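Local coordinates for capsid Protein (Unidentified, PDB 4DMI) that probably forms part of a phage shell, as a capsid protein from metagenomic phage sequences that assembles into a ring of five subunits, at residues Gln53-Asp56 with Leu57-Phe61; Ala60-Leu63 with Ile64-Ile67; Val106-Gly109 with Ile110-Lys113; Lys141-Ala144 with Gly145-Leu148. All blocks are in the same frame, centred on the assembly; numbering follows the deposited sequence. Where two conformers were deposited one is given.

Contact 1 of 4, residues Gln53-Asp56 with Leu57-Phe61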
ATOM      1  N   GLN B  53      17.136   8.152   4.172  1.00 31.16           N
ATOM      2  CA  GLN B  53      17.079   6.841   3.530  1.00 20.27           C
ATOM      3  C   GLN B  53      15.650   6.469   3.183  1.00 15.83           C
ATOM      4  O   GLN B  53      14.738   6.672   3.991  1.00 20.15           O
ATOM      5  CB  GLN B  53      17.672   5.778   4.465  1.00 18.85           C
ATOM      6  CG  GLN B  53      17.772   4.390   3.857  1.00 19.35           C
ATOM      7  CD  GLN B  53      18.605   3.436   4.704  1.00 23.24           C
ATOM      8  OE1 GLN B  53      18.421   3.342   5.913  1.00 26.95           O
ATOM      9  NE2 GLN B  53      19.522   2.724   4.063  1.00 26.25           N
ATOM     10  N   ARG B  54      15.451   5.899   1.993  1.00 15.06           N
ATOM     11  CA  ARG B  54      14.114   5.479   1.581  1.00 13.70           C
ATOM     12  C   ARG B  54      13.544   4.518   2.619  1.00 12.18           C
ATOM     13  O   ARG B  54      14.237   3.675   3.158  1.00 11.61           O
ATOM     14  CB  ARG B  54      14.136   4.847   0.201  1.00 13.34           C
ATOM     15  CG  ARG B  54      12.783   4.895  -0.495  1.00 12.85           C
ATOM     16  CD  ARG B  54      12.891   4.420  -1.954  1.00 17.59           C
ATOM     17  NE  ARG B  54      13.157   2.983  -2.045  1.00 14.41           N
ATOM     18  CZ  ARG B  54      13.483   2.336  -3.162  1.00 12.10           C
ATOM     19  NH1 ARG B  54      13.600   2.980  -4.317  1.00 14.19           N
ATOM     20  NH2 ARG B  54      13.696   1.029  -3.119  1.00 12.27           N
ATOM     21  N   GLU B  55      12.236   4.678   2.866  0.58 11.68           N
ATOM     22  CA  GLU B  55      11.568   3.979   3.953  0.58 11.13           C
ATOM     23  C   GLU B  55      11.701   2.458   3.923  0.58 11.61           C
ATOM     24  O   GLU B  55      11.943   1.824   4.945  0.58 12.23           O
ATOM     25  CB  GLU B  55      10.095   4.400   3.982  0.58 12.63           C
ATOM     26  CG  GLU B  55       9.247   3.645   4.967  0.58 12.20           C
ATOM     27  CD  GLU B  55       7.828   4.175   5.012  0.58 19.65           C
ATOM     28  OE1 GLU B  55       7.611   5.326   4.576  0.58 24.48           O
ATOM     29  OE2 GLU B  55       6.933   3.437   5.479  0.58 26.01           O
ATOM     30  N   ASP B  56      11.545   1.856   2.728  1.00 10.41           N
ATOM     31  CA  ASP B  56      11.643   0.414   2.621  1.00  9.23           C
ATOM     32  C   ASP B  56      13.021  -0.106   3.051  1.00 10.47           C
ATOM     33  O   ASP B  56      13.113  -1.118   3.739  1.00 12.01           O
ATOM     34  CB  ASP B  56      11.273  -0.072   1.216  1.00 11.08           C
ATOM     35  CG  ASP B  56      12.216   0.442   0.145  1.00 15.56           C
ATOM     36  OD1 ASP B  56      12.749   1.568   0.266  1.00 11.64           O
ATOM     37  OD2 ASP B  56      12.427  -0.290  -0.842  1.00 14.68           O
ATOM     38  N   LEU B  57      14.078   0.609   2.671  1.00 10.13           N
ATOM     39  CA  LEU B  57      15.428   0.244   3.081  1.00 10.95           C
ATOM     40  C   LEU B  57      15.632   0.497   4.565  1.00  9.82           C
ATOM     41  O   LEU B  57      16.197  -0.340   5.275  1.00  9.04           O
ATOM     42  CB  LEU B  57      16.475   1.027   2.279  1.00 11.51           C
ATOM     43  CG  LEU B  57      16.391   0.948   0.754  1.00 14.36           C
ATOM     44  CD1 LEU B  57      17.489   1.792   0.119  1.00 17.04           C
ATOM     45  CD2 LEU B  57      16.473  -0.495   0.286  1.00 13.92           C
ATOM     46  N   GLN B  58      15.163   1.647   5.048  1.00  9.88           N
ATOM     47  CA  GLN B  58      15.396   2.004   6.443  1.00 10.63           C
ATOM     48  C   GLN B  58      14.760   0.992   7.396  1.00  9.14           C
ATOM     49  O   GLN B  58      15.284   0.757   8.491  1.00 10.15           O
ATOM     50  CB  GLN B  58      14.878   3.419   6.750  1.00 12.07           C
ATOM     51  CG  GLN B  58      15.157   3.885   8.176  1.00 13.32           C
ATOM     52  CD  GLN B  58      14.011   3.600   9.138  1.00 12.61           C
ATOM     53  OE1 GLN B  58      12.837   3.660   8.755  1.00 11.88           O
ATOM     54  NE2 GLN B  58      14.344   3.291  10.392  1.00 13.06           N
ATOM     55  N   LYS B  59      13.641   0.405   6.977  1.00  8.62           N
ATOM     56  CA  LYS B  59      12.893  -0.531   7.817  1.00  8.57           C
ATOM     57  C   LYS B  59      13.332  -1.990   7.680  1.00  7.54           C
ATOM     58  O   LYS B  59      12.694  -2.887   8.243  1.00  8.42           O
ATOM     59  CB  LYS B  59      11.391  -0.406   7.535  1.00  8.99           C
ATOM     60  CG  LYS B  59      10.852   0.965   7.925  1.00  9.76           C
ATOM     61  CD  LYS B  59       9.393   1.148   7.531  1.00 10.69           C
ATOM     62  CE  LYS B  59       8.468   0.328   8.394  1.00 12.87           C
ATOM     63  NZ  LYS B  59       7.044   0.762   8.138  1.00 15.27           N
ATOM     64  N   ALA B  60      14.417  -2.230   6.945  1.00  7.87           N
ATOM     65  CA  ALA B  60      14.867  -3.595   6.653  1.00  7.83           C
ATOM     66  C   ALA B  60      15.218  -4.398   7.892  1.00  7.72           C
ATOM     67  O   ALA B  60      15.759  -3.857   8.855  1.00  8.89           O
ATOM     68  CB  ALA B  60      16.059  -3.588   5.690  1.00 11.27           C
ATOM     69  N   PHE B  61      14.931  -5.689   7.848  1.00  7.79           N
ATOM     70  CA  PHE B  61      15.350  -6.618   8.892  1.00  7.51           C
ATOM     71  C   PHE B  61      16.777  -7.098   8.663  1.00  8.38           C
ATOM     72  O   PHE B  61      17.195  -7.335   7.528  1.00  8.16           O
ATOM     73  CB  PHE B  61      14.416  -7.833   8.928  1.00  7.11           C
ATOM     74  CG  PHE B  61      13.045  -7.527   9.452  1.00  6.69           C
ATOM     75  CD1 PHE B  61      12.809  -7.446  10.818  1.00  8.01           C
ATOM     76  CD2 PHE B  61      11.989  -7.315   8.578  1.00  7.15           C
ATOM     77  CE1 PHE B  61      11.536  -7.157  11.308  1.00  8.15           C
ATOM     78  CE2 PHE B  61      10.718  -7.014   9.062  1.00  9.65           C
ATOM     79  CZ  PHE B  61      10.493  -6.944  10.429  1.00  9.47           C
TER
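The amide of Gln53 crosses the start of a short helix, its plane 44° from that of the Gln58 amide and OE1 set 3.3 Å from Gln58 CA, while NE2 comes 3.9 Å from Leu57 CB, the two side chains crossing at about a right angle. Arg54 presents its guanidinium edge to Asp56 in a salt bridge, two nitrogens to two oxygens, with the carboxylate somewhat tilted. NE lies 2.7 Å from Asp56 OD1, which is almost in the guanidinium plane, and NH2 gives a second bond to OD2 on its syn lone pair. Asp56 CG is turned between its backbone N and carbonyl carbon (chi1 63°), which folds the carboxylate back toward the helix start and leaves OD1 2.9 Å from Leu57 N. Arg54 is the N-cap, and its carbonyl O takes the Gln58 N-H at 2.9 Å. One residue on, Lys59 N donates to Glu55 O at 3.0 Å. In the Glu55 conformer described, the Glu55 and Lys59 side chains run side by side. Lys59 NZ forms a salt bridge with Asp56 of the third subunit, while Asp56 here is met by Lys59 of the second subunit, so the same bridge repeats from one subunit to the next. The single helical turn of 55-58 lies beside strand 158-167, where Lys59 packs on Ile166 and Gln58 NE2 hydrogen-bonds to the carbonyl oxygens of Ile174 and Ile166.

Contact 2 of 4, residues Ala60-Leu63 with Ile64-Ile67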
ATOM      1  N   ALA B  60      14.417  -2.230   6.945  1.00  7.87           N
ATOM      2  CA  ALA B  60      14.867  -3.595   6.653  1.00  7.83           C
ATOM      3  C   ALA B  60      15.218  -4.398   7.892  1.00  7.72           C
ATOM      4  O   ALA B  60      15.759  -3.857   8.855  1.00  8.89           O
ATOM      5  CB  ALA B  60      16.059  -3.588   5.690  1.00 11.27           C
ATOM      6  N   PHE B  61      14.931  -5.689   7.848  1.00  7.79           N
ATOM      7  CA  PHE B  61      15.350  -6.618   8.892  1.00  7.51           C
ATOM      8  C   PHE B  61      16.777  -7.098   8.663  1.00  8.38           C
ATOM      9  O   PHE B  61      17.195  -7.335   7.528  1.00  8.16           O
ATOM     10  CB  PHE B  61      14.416  -7.833   8.928  1.00  7.11           C
ATOM     11  CG  PHE B  61      13.045  -7.527   9.452  1.00  6.69           C
ATOM     12  CD1 PHE B  61      12.809  -7.446  10.818  1.00  8.01           C
ATOM     13  CD2 PHE B  61      11.989  -7.315   8.578  1.00  7.15           C
ATOM     14  CE1 PHE B  61      11.536  -7.157  11.308  1.00  8.15           C
ATOM     15  CE2 PHE B  61      10.718  -7.014   9.062  1.00  9.65           C
ATOM     16  CZ  PHE B  61      10.493  -6.944  10.429  1.00  9.47           C
ATOM     17  N   THR B  62      17.521  -7.277   9.753  1.00  8.28           N
ATOM     18  CA  THR B  62      18.867  -7.847   9.676  1.00  8.99           C
ATOM     19  C   THR B  62      19.026  -8.929  10.736  1.00 10.25           C
ATOM     20  O   THR B  62      18.242  -9.000  11.684  1.00 10.51           O
ATOM     21  CB  THR B  62      19.963  -6.781   9.934  1.00 11.01           C
ATOM     22  OG1 THR B  62      19.903  -6.334  11.299  1.00  9.38           O
ATOM     23  CG2 THR B  62      19.816  -5.584   8.995  1.00 11.71           C
ATOM     24  N   LEU B  63      20.065  -9.749  10.599  1.00  9.71           N
ATOM     25  CA  LEU B  63      20.366 -10.763  11.606  1.00 10.20           C
ATOM     26  C   LEU B  63      20.545 -10.111  12.985  1.00 12.82           C
ATOM     27  O   LEU B  63      20.087 -10.638  14.008  1.00 12.62           O
ATOM     28  CB  LEU B  63      21.625 -11.540  11.208  1.00 10.65           C
ATOM     29  CG  LEU B  63      22.137 -12.597  12.185  1.00 13.24           C
ATOM     30  CD1 LEU B  63      21.101 -13.641  12.533  1.00 12.18           C
ATOM     31  CD2 LEU B  63      23.384 -13.265  11.611  1.00 15.43           C
ATOM     32  N   ILE B  64      21.172  -8.942  13.004  1.00 10.91           N
ATOM     33  CA  ILE B  64      21.434  -8.261  14.265  1.00 10.27           C
ATOM     34  C   ILE B  64      20.202  -7.585  14.863  1.00 11.83           C
ATOM     35  O   ILE B  64      20.005  -7.630  16.085  1.00 11.76           O
ATOM     36  CB  ILE B  64      22.635  -7.294  14.135  1.00 13.04           C
ATOM     37  CG1 ILE B  64      23.934  -8.105  14.201  1.00 13.70           C
ATOM     38  CG2 ILE B  64      22.618  -6.225  15.217  1.00 11.12           C
ATOM     39  CD1 ILE B  64      25.170  -7.339  13.799  1.00 16.79           C
ATOM     40  N   ASN B  65      19.364  -6.970  14.027  1.00  9.37           N
ATOM     41  CA  ASN B  65      18.240  -6.179  14.551  1.00  9.03           C
ATOM     42  C   ASN B  65      16.911  -6.918  14.761  1.00  8.52           C
ATOM     43  O   ASN B  65      15.985  -6.380  15.364  1.00  8.31           O
ATOM     44  CB  ASN B  65      18.041  -4.864  13.752  1.00  8.97           C
ATOM     45  CG  ASN B  65      17.310  -5.052  12.405  1.00  8.53           C
ATOM     46  OD1 ASN B  65      16.651  -6.052  12.163  1.00  8.17           O
ATOM     47  ND2 ASN B  65      17.437  -4.053  11.534  1.00 10.90           N
ATOM     48  N   THR B  66      16.822  -8.153  14.291  1.00 10.88           N
ATOM     49  CA  THR B  66      15.531  -8.844  14.269  1.00  7.91           C
ATOM     50  C   THR B  66      15.205  -9.468  15.615  1.00  8.03           C
ATOM     51  O   THR B  66      16.027 -10.185  16.201  1.00  8.46           O
ATOM     52  CB  THR B  66      15.545  -9.949  13.208  1.00  8.75           C
ATOM     53  OG1 THR B  66      15.552  -9.345  11.909  1.00 10.09           O
ATOM     54  CG2 THR B  66      14.308 -10.835  13.317  1.00  8.08           C
ATOM     55  N   ILE B  67      14.013  -9.157  16.114  1.00  7.73           N
ATOM     56  CA  ILE B  67      13.486  -9.778  17.317  1.00  7.84           C
ATOM     57  C   ILE B  67      12.608 -10.916  16.837  1.00  9.74           C
ATOM     58  O   ILE B  67      11.435 -10.710  16.501  1.00  9.16           O
ATOM     59  CB  ILE B  67      12.632  -8.784  18.119  1.00  7.76           C
ATOM     60  CG1 ILE B  67      13.433  -7.516  18.447  1.00  8.41           C
ATOM     61  CG2 ILE B  67      12.173  -9.427  19.419  1.00 10.92           C
ATOM     62  CD1 ILE B  67      12.559  -6.365  18.922  1.00  9.22           C
TER
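Asn65 folds its side chain back over the 60-63 segment, in an irregular connection whose turn at Thr62-Asn65 is held by reciprocal side-chain-to-backbone bonds. CB stands 3.4 Å from Thr62 OG1. With CG held between the backbone N and the carbonyl carbon (chi1 79°), the amide swings over the preceding residues, and CG itself comes within 3.1 Å of the same hydroxyl. At the tip the two amide atoms part company. OD1 accepts the backbone N-H of Thr62 at 2.8 Å, from a donor well above the amide carbonyl plane (50°). ND2 reaches on to Ala60 O at 3.2 Å, a straight bond (168°) that lies in the plane of both the Asn65 amide and the Ala60 carbonyl, so the amide is fixed in rotation by a bond at each end. Thr62 answers in the other direction: its OG1 accepts Asn65 N at 2.9 Å, and the two residues thus hold each other. Thr66 adds a further tie, its OG1 donating to Thr62 O at 2.7 Å from above the carbonyl plane, supplemented by a weak bond from Thr66 N. That hydroxyl also lies at the edge of the Phe61 ring, 3.5 Å from CD1. The turn links helix 55-58 to strand 67-72, with Phe61 and Thr66 packed on Ile162 of strand 158-167, while the second subunit's Lys113 NZ bonds to the carbonyl oxygens of Leu63 and Thr66.

Contact 3 of 4, residues Val106-Gly109 with Ile110-Lys113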
ATOM      1  N   VAL B 106      -0.484  -5.521  23.896  1.00  7.73           N
ATOM      2  CA  VAL B 106       0.288  -4.469  24.541  1.00  8.13           C
ATOM      3  C   VAL B 106      -0.314  -4.245  25.925  1.00 12.38           C
ATOM      4  O   VAL B 106      -1.525  -4.350  26.104  1.00 10.60           O
ATOM      5  CB  VAL B 106       0.325  -3.171  23.697  1.00 10.24           C
ATOM      6  CG1 VAL B 106      -1.075  -2.656  23.391  1.00 10.65           C
ATOM      7  CG2 VAL B 106       1.158  -2.099  24.390  1.00 19.83           C
ATOM      8  N   THR B 107       0.539  -3.994  26.913  1.00 10.82           N
ATOM      9  CA  THR B 107       0.097  -3.880  28.299  1.00 10.68           C
ATOM     10  C   THR B 107       0.995  -2.938  29.075  1.00 15.41           C
ATOM     11  O   THR B 107       2.160  -2.751  28.724  1.00 14.15           O
ATOM     12  CB  THR B 107       0.109  -5.262  29.003  1.00 11.77           C
ATOM     13  OG1 THR B 107      -0.452  -5.149  30.318  1.00 14.96           O
ATOM     14  CG2 THR B 107       1.533  -5.807  29.122  1.00 18.02           C
ATOM     15  N   ASP B 108       0.447  -2.352  30.133  1.00 12.47           N
ATOM     16  CA  ASP B 108       1.252  -1.607  31.098  1.00 11.88           C
ATOM     17  C   ASP B 108       1.159  -2.250  32.477  1.00 15.17           C
ATOM     18  O   ASP B 108       1.616  -1.682  33.470  1.00 19.02           O
ATOM     19  CB  ASP B 108       0.818  -0.139  31.171  1.00 14.47           C
ATOM     20  CG  ASP B 108      -0.648   0.032  31.583  1.00 14.33           C
ATOM     21  OD1 ASP B 108      -1.336  -0.983  31.832  1.00 16.24           O
ATOM     22  OD2 ASP B 108      -1.112   1.195  31.643  1.00 18.81           O
ATOM     23  N   GLY B 109       0.561  -3.438  32.528  1.00 16.17           N
ATOM     24  CA  GLY B 109       0.364  -4.135  33.788  1.00 22.13           C
ATOM     25  C   GLY B 109      -0.927  -3.756  34.487  1.00 25.77           C
ATOM     26  O   GLY B 109      -1.327  -4.402  35.460  1.00 31.10           O
ATOM     27  N   ILE B 110      -1.574  -2.697  34.007  1.00 20.27           N
ATOM     28  CA  ILE B 110      -2.856  -2.266  34.556  1.00 15.85           C
ATOM     29  C   ILE B 110      -3.960  -2.723  33.615  1.00 19.34           C
ATOM     30  O   ILE B 110      -4.949  -3.320  34.041  1.00 25.80           O
ATOM     31  CB  ILE B 110      -2.922  -0.735  34.728  1.00 17.32           C
ATOM     32  CG1 ILE B 110      -1.839  -0.262  35.700  1.00 21.97           C
ATOM     33  CG2 ILE B 110      -4.306  -0.291  35.213  1.00 18.25           C
ATOM     34  CD1 ILE B 110      -1.721   1.247  35.794  1.00 25.88           C
ATOM     35  N   THR B 111      -3.786  -2.430  32.332  1.00 12.87           N
ATOM     36  CA  THR B 111      -4.696  -2.928  31.314  1.00 11.88           C
ATOM     37  C   THR B 111      -3.898  -3.545  30.177  1.00 11.46           C
ATOM     38  O   THR B 111      -2.683  -3.336  30.045  1.00 12.61           O
ATOM     39  CB  THR B 111      -5.614  -1.838  30.734  1.00 14.41           C
ATOM     40  OG1 THR B 111      -4.826  -0.858  30.054  1.00 16.31           O
ATOM     41  CG2 THR B 111      -6.434  -1.153  31.838  1.00 18.64           C
ATOM     42  N   THR B 112      -4.601  -4.299  29.349  1.00 11.01           N
ATOM     43  CA  THR B 112      -3.986  -5.034  28.260  1.00  9.87           C
ATOM     44  C   THR B 112      -4.940  -4.963  27.082  1.00  9.31           C
ATOM     45  O   THR B 112      -6.149  -5.112  27.247  1.00 12.93           O
ATOM     46  CB  THR B 112      -3.749  -6.497  28.652  1.00 11.36           C
ATOM     47  OG1 THR B 112      -2.888  -6.552  29.800  1.00 15.39           O
ATOM     48  CG2 THR B 112      -3.086  -7.251  27.504  1.00 13.39           C
ATOM     49  N   LYS B 113      -4.400  -4.703  25.894  1.00  8.72           N
ATOM     50  CA  LYS B 113      -5.199  -4.739  24.674  1.00  9.04           C
ATOM     51  C   LYS B 113      -4.621  -5.726  23.687  1.00  7.65           C
ATOM     52  O   LYS B 113      -3.409  -5.743  23.441  1.00  8.12           O
ATOM     53  CB  LYS B 113      -5.304  -3.350  24.032  1.00  8.10           C
ATOM     54  CG  LYS B 113      -6.073  -2.362  24.888  1.00  8.69           C
ATOM     55  CD  LYS B 113      -6.114  -0.984  24.241  1.00  8.68           C
ATOM     56  CE  LYS B 113      -6.815  -0.008  25.174  1.00  9.37           C
ATOM     57  NZ  LYS B 113      -6.811   1.394  24.656  1.00 12.31           N
TER
HETATM   58  O   HOH W   1      -3.892   1.060  31.549  1.00 24.89           O
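Asp108 bends its carboxylate across the tip of a beta hairpin to the two residues that follow Gly109. Its CG sits between backbone N and carbonyl carbon (chi1 59°), which brings OD1 to two N-H groups at once: Ile110 N at 2.8 Å, from above the carboxylate plane, and Thr111 N at 2.9 Å, nearly in line with the C-O bond. A water joins OD2 to Thr111 OG1. Thr107 holds its OG1 opposite the backbone N (chi1 -174°), pointing along the chain, where it accepts Gly109 N at 3.0 Å in an ST turn; the same oxygen is 2.9 Å from Thr112 OG1. In the backbone, Thr107 and Thr112 are an antiparallel non-hydrogen-bonded pair. Next to them Val106 and Lys113 are an antiparallel hydrogen-bonded pair, bonded in both directions, and a further backbone bond, Asp108 N to Thr111 O at 3.3 Å, lies beyond the strand ends. Gly109, with phi 88°, takes a backbone shape in which a CB would press on the carbonyl O of Asp108. The hairpin joins strands 102-107 and 112-121; strand 147-152 flanks the first, with Thr107 packed on Thr147 and Gln149, and Lys113 NZ bonds to Leu63 O of the third subunit.

Contact 4 of 4, residues Lys141-Ala144 with Gly145-Leu148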
ATOM      1  N   LYS B 141       3.764   1.859  18.950  1.00  7.77           N
ATOM      2  CA  LYS B 141       4.597   2.765  19.734  1.00  8.35           C
ATOM      3  C   LYS B 141       4.431   2.440  21.207  1.00 10.58           C
ATOM      4  O   LYS B 141       3.312   2.400  21.717  1.00 11.79           O
ATOM      5  CB  LYS B 141       4.224   4.232  19.490  1.00  8.75           C
ATOM      6  CG  LYS B 141       5.122   5.238  20.227  1.00 11.52           C
ATOM      7  CD  LYS B 141       4.485   6.636  20.246  1.00 12.16           C
ATOM      8  CE  LYS B 141       5.366   7.631  20.981  1.00 25.14           C
ATOM      9  NZ  LYS B 141       4.749   8.988  20.978  1.00 23.26           N
ATOM     10  N   LEU B 142       5.556   2.219  21.883  1.00  9.18           N
ATOM     11  CA  LEU B 142       5.587   2.019  23.328  1.00  9.39           C
ATOM     12  C   LEU B 142       6.104   3.277  24.005  1.00 10.78           C
ATOM     13  O   LEU B 142       7.068   3.895  23.537  1.00 12.17           O
ATOM     14  CB  LEU B 142       6.530   0.864  23.684  1.00  9.35           C
ATOM     15  CG  LEU B 142       6.221  -0.506  23.088  1.00  8.76           C
ATOM     16  CD1 LEU B 142       7.244  -1.505  23.603  1.00 10.22           C
ATOM     17  CD2 LEU B 142       4.795  -0.942  23.441  1.00 10.47           C
ATOM     18  N   VAL B 143       5.462   3.665  25.101  1.00 11.55           N
ATOM     19  CA  VAL B 143       6.037   4.673  25.986  1.00 11.46           C
ATOM     20  C   VAL B 143       6.497   3.989  27.259  1.00 12.18           C
ATOM     21  O   VAL B 143       6.355   2.771  27.392  1.00 13.91           O
ATOM     22  CB  VAL B 143       5.039   5.808  26.311  1.00 15.14           C
ATOM     23  CG1 VAL B 143       4.733   6.604  25.062  1.00 17.16           C
ATOM     24  CG2 VAL B 143       3.760   5.256  26.927  1.00 17.79           C
ATOM     25  N   ALA B 144       7.070   4.764  28.182  1.00 14.49           N
ATOM     26  CA  ALA B 144       7.621   4.205  29.406  1.00 17.01           C
ATOM     27  C   ALA B 144       6.583   3.374  30.147  1.00 13.74           C
ATOM     28  O   ALA B 144       5.455   3.827  30.365  1.00 17.16           O
ATOM     29  CB  ALA B 144       8.161   5.316  30.304  1.00 18.80           C
ATOM     30  N   GLY B 145       6.966   2.155  30.510  1.00 15.24           N
ATOM     31  CA  GLY B 145       6.100   1.275  31.267  1.00 16.91           C
ATOM     32  C   GLY B 145       5.252   0.338  30.433  1.00 13.45           C
ATOM     33  O   GLY B 145       4.565  -0.523  30.992  1.00 15.91           O
ATOM     34  N   ASP B 146       5.303   0.493  29.110  1.00 13.70           N
ATOM     35  CA  ASP B 146       4.545  -0.377  28.201  1.00 11.46           C
ATOM     36  C   ASP B 146       5.352  -1.603  27.770  1.00 10.67           C
ATOM     37  O   ASP B 146       6.567  -1.528  27.587  1.00 15.33           O
ATOM     38  CB  ASP B 146       4.171   0.360  26.914  1.00 14.64           C
ATOM     39  CG  ASP B 146       3.165   1.457  27.114  1.00 15.47           C
ATOM     40  OD1 ASP B 146       2.541   1.564  28.205  1.00 15.15           O
ATOM     41  OD2 ASP B 146       2.990   2.227  26.143  1.00 16.34           O
ATOM     42  N   THR B 147       4.661  -2.722  27.570  1.00 10.08           N
ATOM     43  CA  THR B 147       5.288  -3.947  27.064  1.00 10.33           C
ATOM     44  C   THR B 147       4.493  -4.462  25.874  1.00 10.91           C
ATOM     45  O   THR B 147       3.270  -4.512  25.925  1.00 12.25           O
ATOM     46  CB  THR B 147       5.326  -5.034  28.151  1.00 12.35           C
ATOM     47  OG1 THR B 147       6.083  -4.565  29.281  1.00 16.46           O
ATOM     48  CG2 THR B 147       5.936  -6.332  27.624  1.00 16.21           C
ATOM     49  N   LEU B 148       5.190  -4.828  24.800  1.00  8.63           N
ATOM     50  CA  LEU B 148       4.596  -5.502  23.651  1.00  8.85           C
ATOM     51  C   LEU B 148       4.979  -6.966  23.785  1.00 12.29           C
ATOM     52  O   LEU B 148       6.163  -7.286  23.962  1.00 10.71           O
ATOM     53  CB  LEU B 148       5.157  -4.929  22.353  1.00  9.96           C
ATOM     54  CG  LEU B 148       4.798  -5.629  21.043  1.00  9.47           C
ATOM     55  CD1 LEU B 148       3.309  -5.499  20.738  1.00 11.83           C
ATOM     56  CD2 LEU B 148       5.650  -5.048  19.929  1.00 11.43           C
TER
HETATM   57  O   HOH W   2       1.841   1.835  23.866  1.00 15.26           O
HETATM   58  O   HOH W   3       8.308   0.770  27.139  1.00 11.42           O
HETATM   59  O   HOH W   4       2.956   2.743  30.609  1.00 19.90           O
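Val143 and Asp146 close a type II beta turn that connects strand 133-142 to strand 147-152. Two hydrogen bonds span it. In the backbone, Asp146 N donates to Val143 O at 3.0 Å; from the side chain, Asp146 OD2 takes Val143 N, also at 3.0 Å, with the N-H straight (166°) but approaching from above the carboxylate plane. The pair therefore clasps the turn twice, once through each direction of donation. Gly145 occupies the corner with positive phi (92°), where a CB would collide with Ala144 O. Three waters bridge the two segments, each donating to both of its partners: one joins Lys141 O to Asp146 OD2, the second Val143 O to Asp146 O, and the third Ala144 O to Asp146 OD1. Both carboxylate oxygens are thus hydrated, although the residue is buried. The apolar contacts are made by Leu142. Its CG, anti to the carbonyl carbon (chi1 -59°), sends CD2 to 3.8 Å from Asp146 CB and 4.1 Å from Leu148 CB; Val106 and Tyr85 also touch Leu142. Lys141 points away from the turn, and its NZ bonds to Pro176 O of the third subunit. Val143 and Asp146 run side by side, which leaves the methyl CG2 of Val143 only 3.2 Å from Asp146 OD2.

Contacts 1 and 2 are consecutive, sharing Ala60 and Phe61, with centres 12 Å apart; both touch the second subunit. Contacts 3 and 4 are neighbouring connections of one sheet, centres 9 Å apart, where Thr107 O and Thr147 N are 2.8 Å apart, probably hydrogen-bonded, and Asp108 CB packs on Gly145 O. Within the chain the pairs do not touch: the nearest atoms of contacts 2 and 4 are about 7 Å apart, those of contacts 1 and 3 about 17 Å. Between subunits they meet, since Leu63 of contact 2 belongs to the surface on which Asp108 and Asp146 of an adjacent copy pack. None of the four includes the sodium-site residues Glu72 and Ala155.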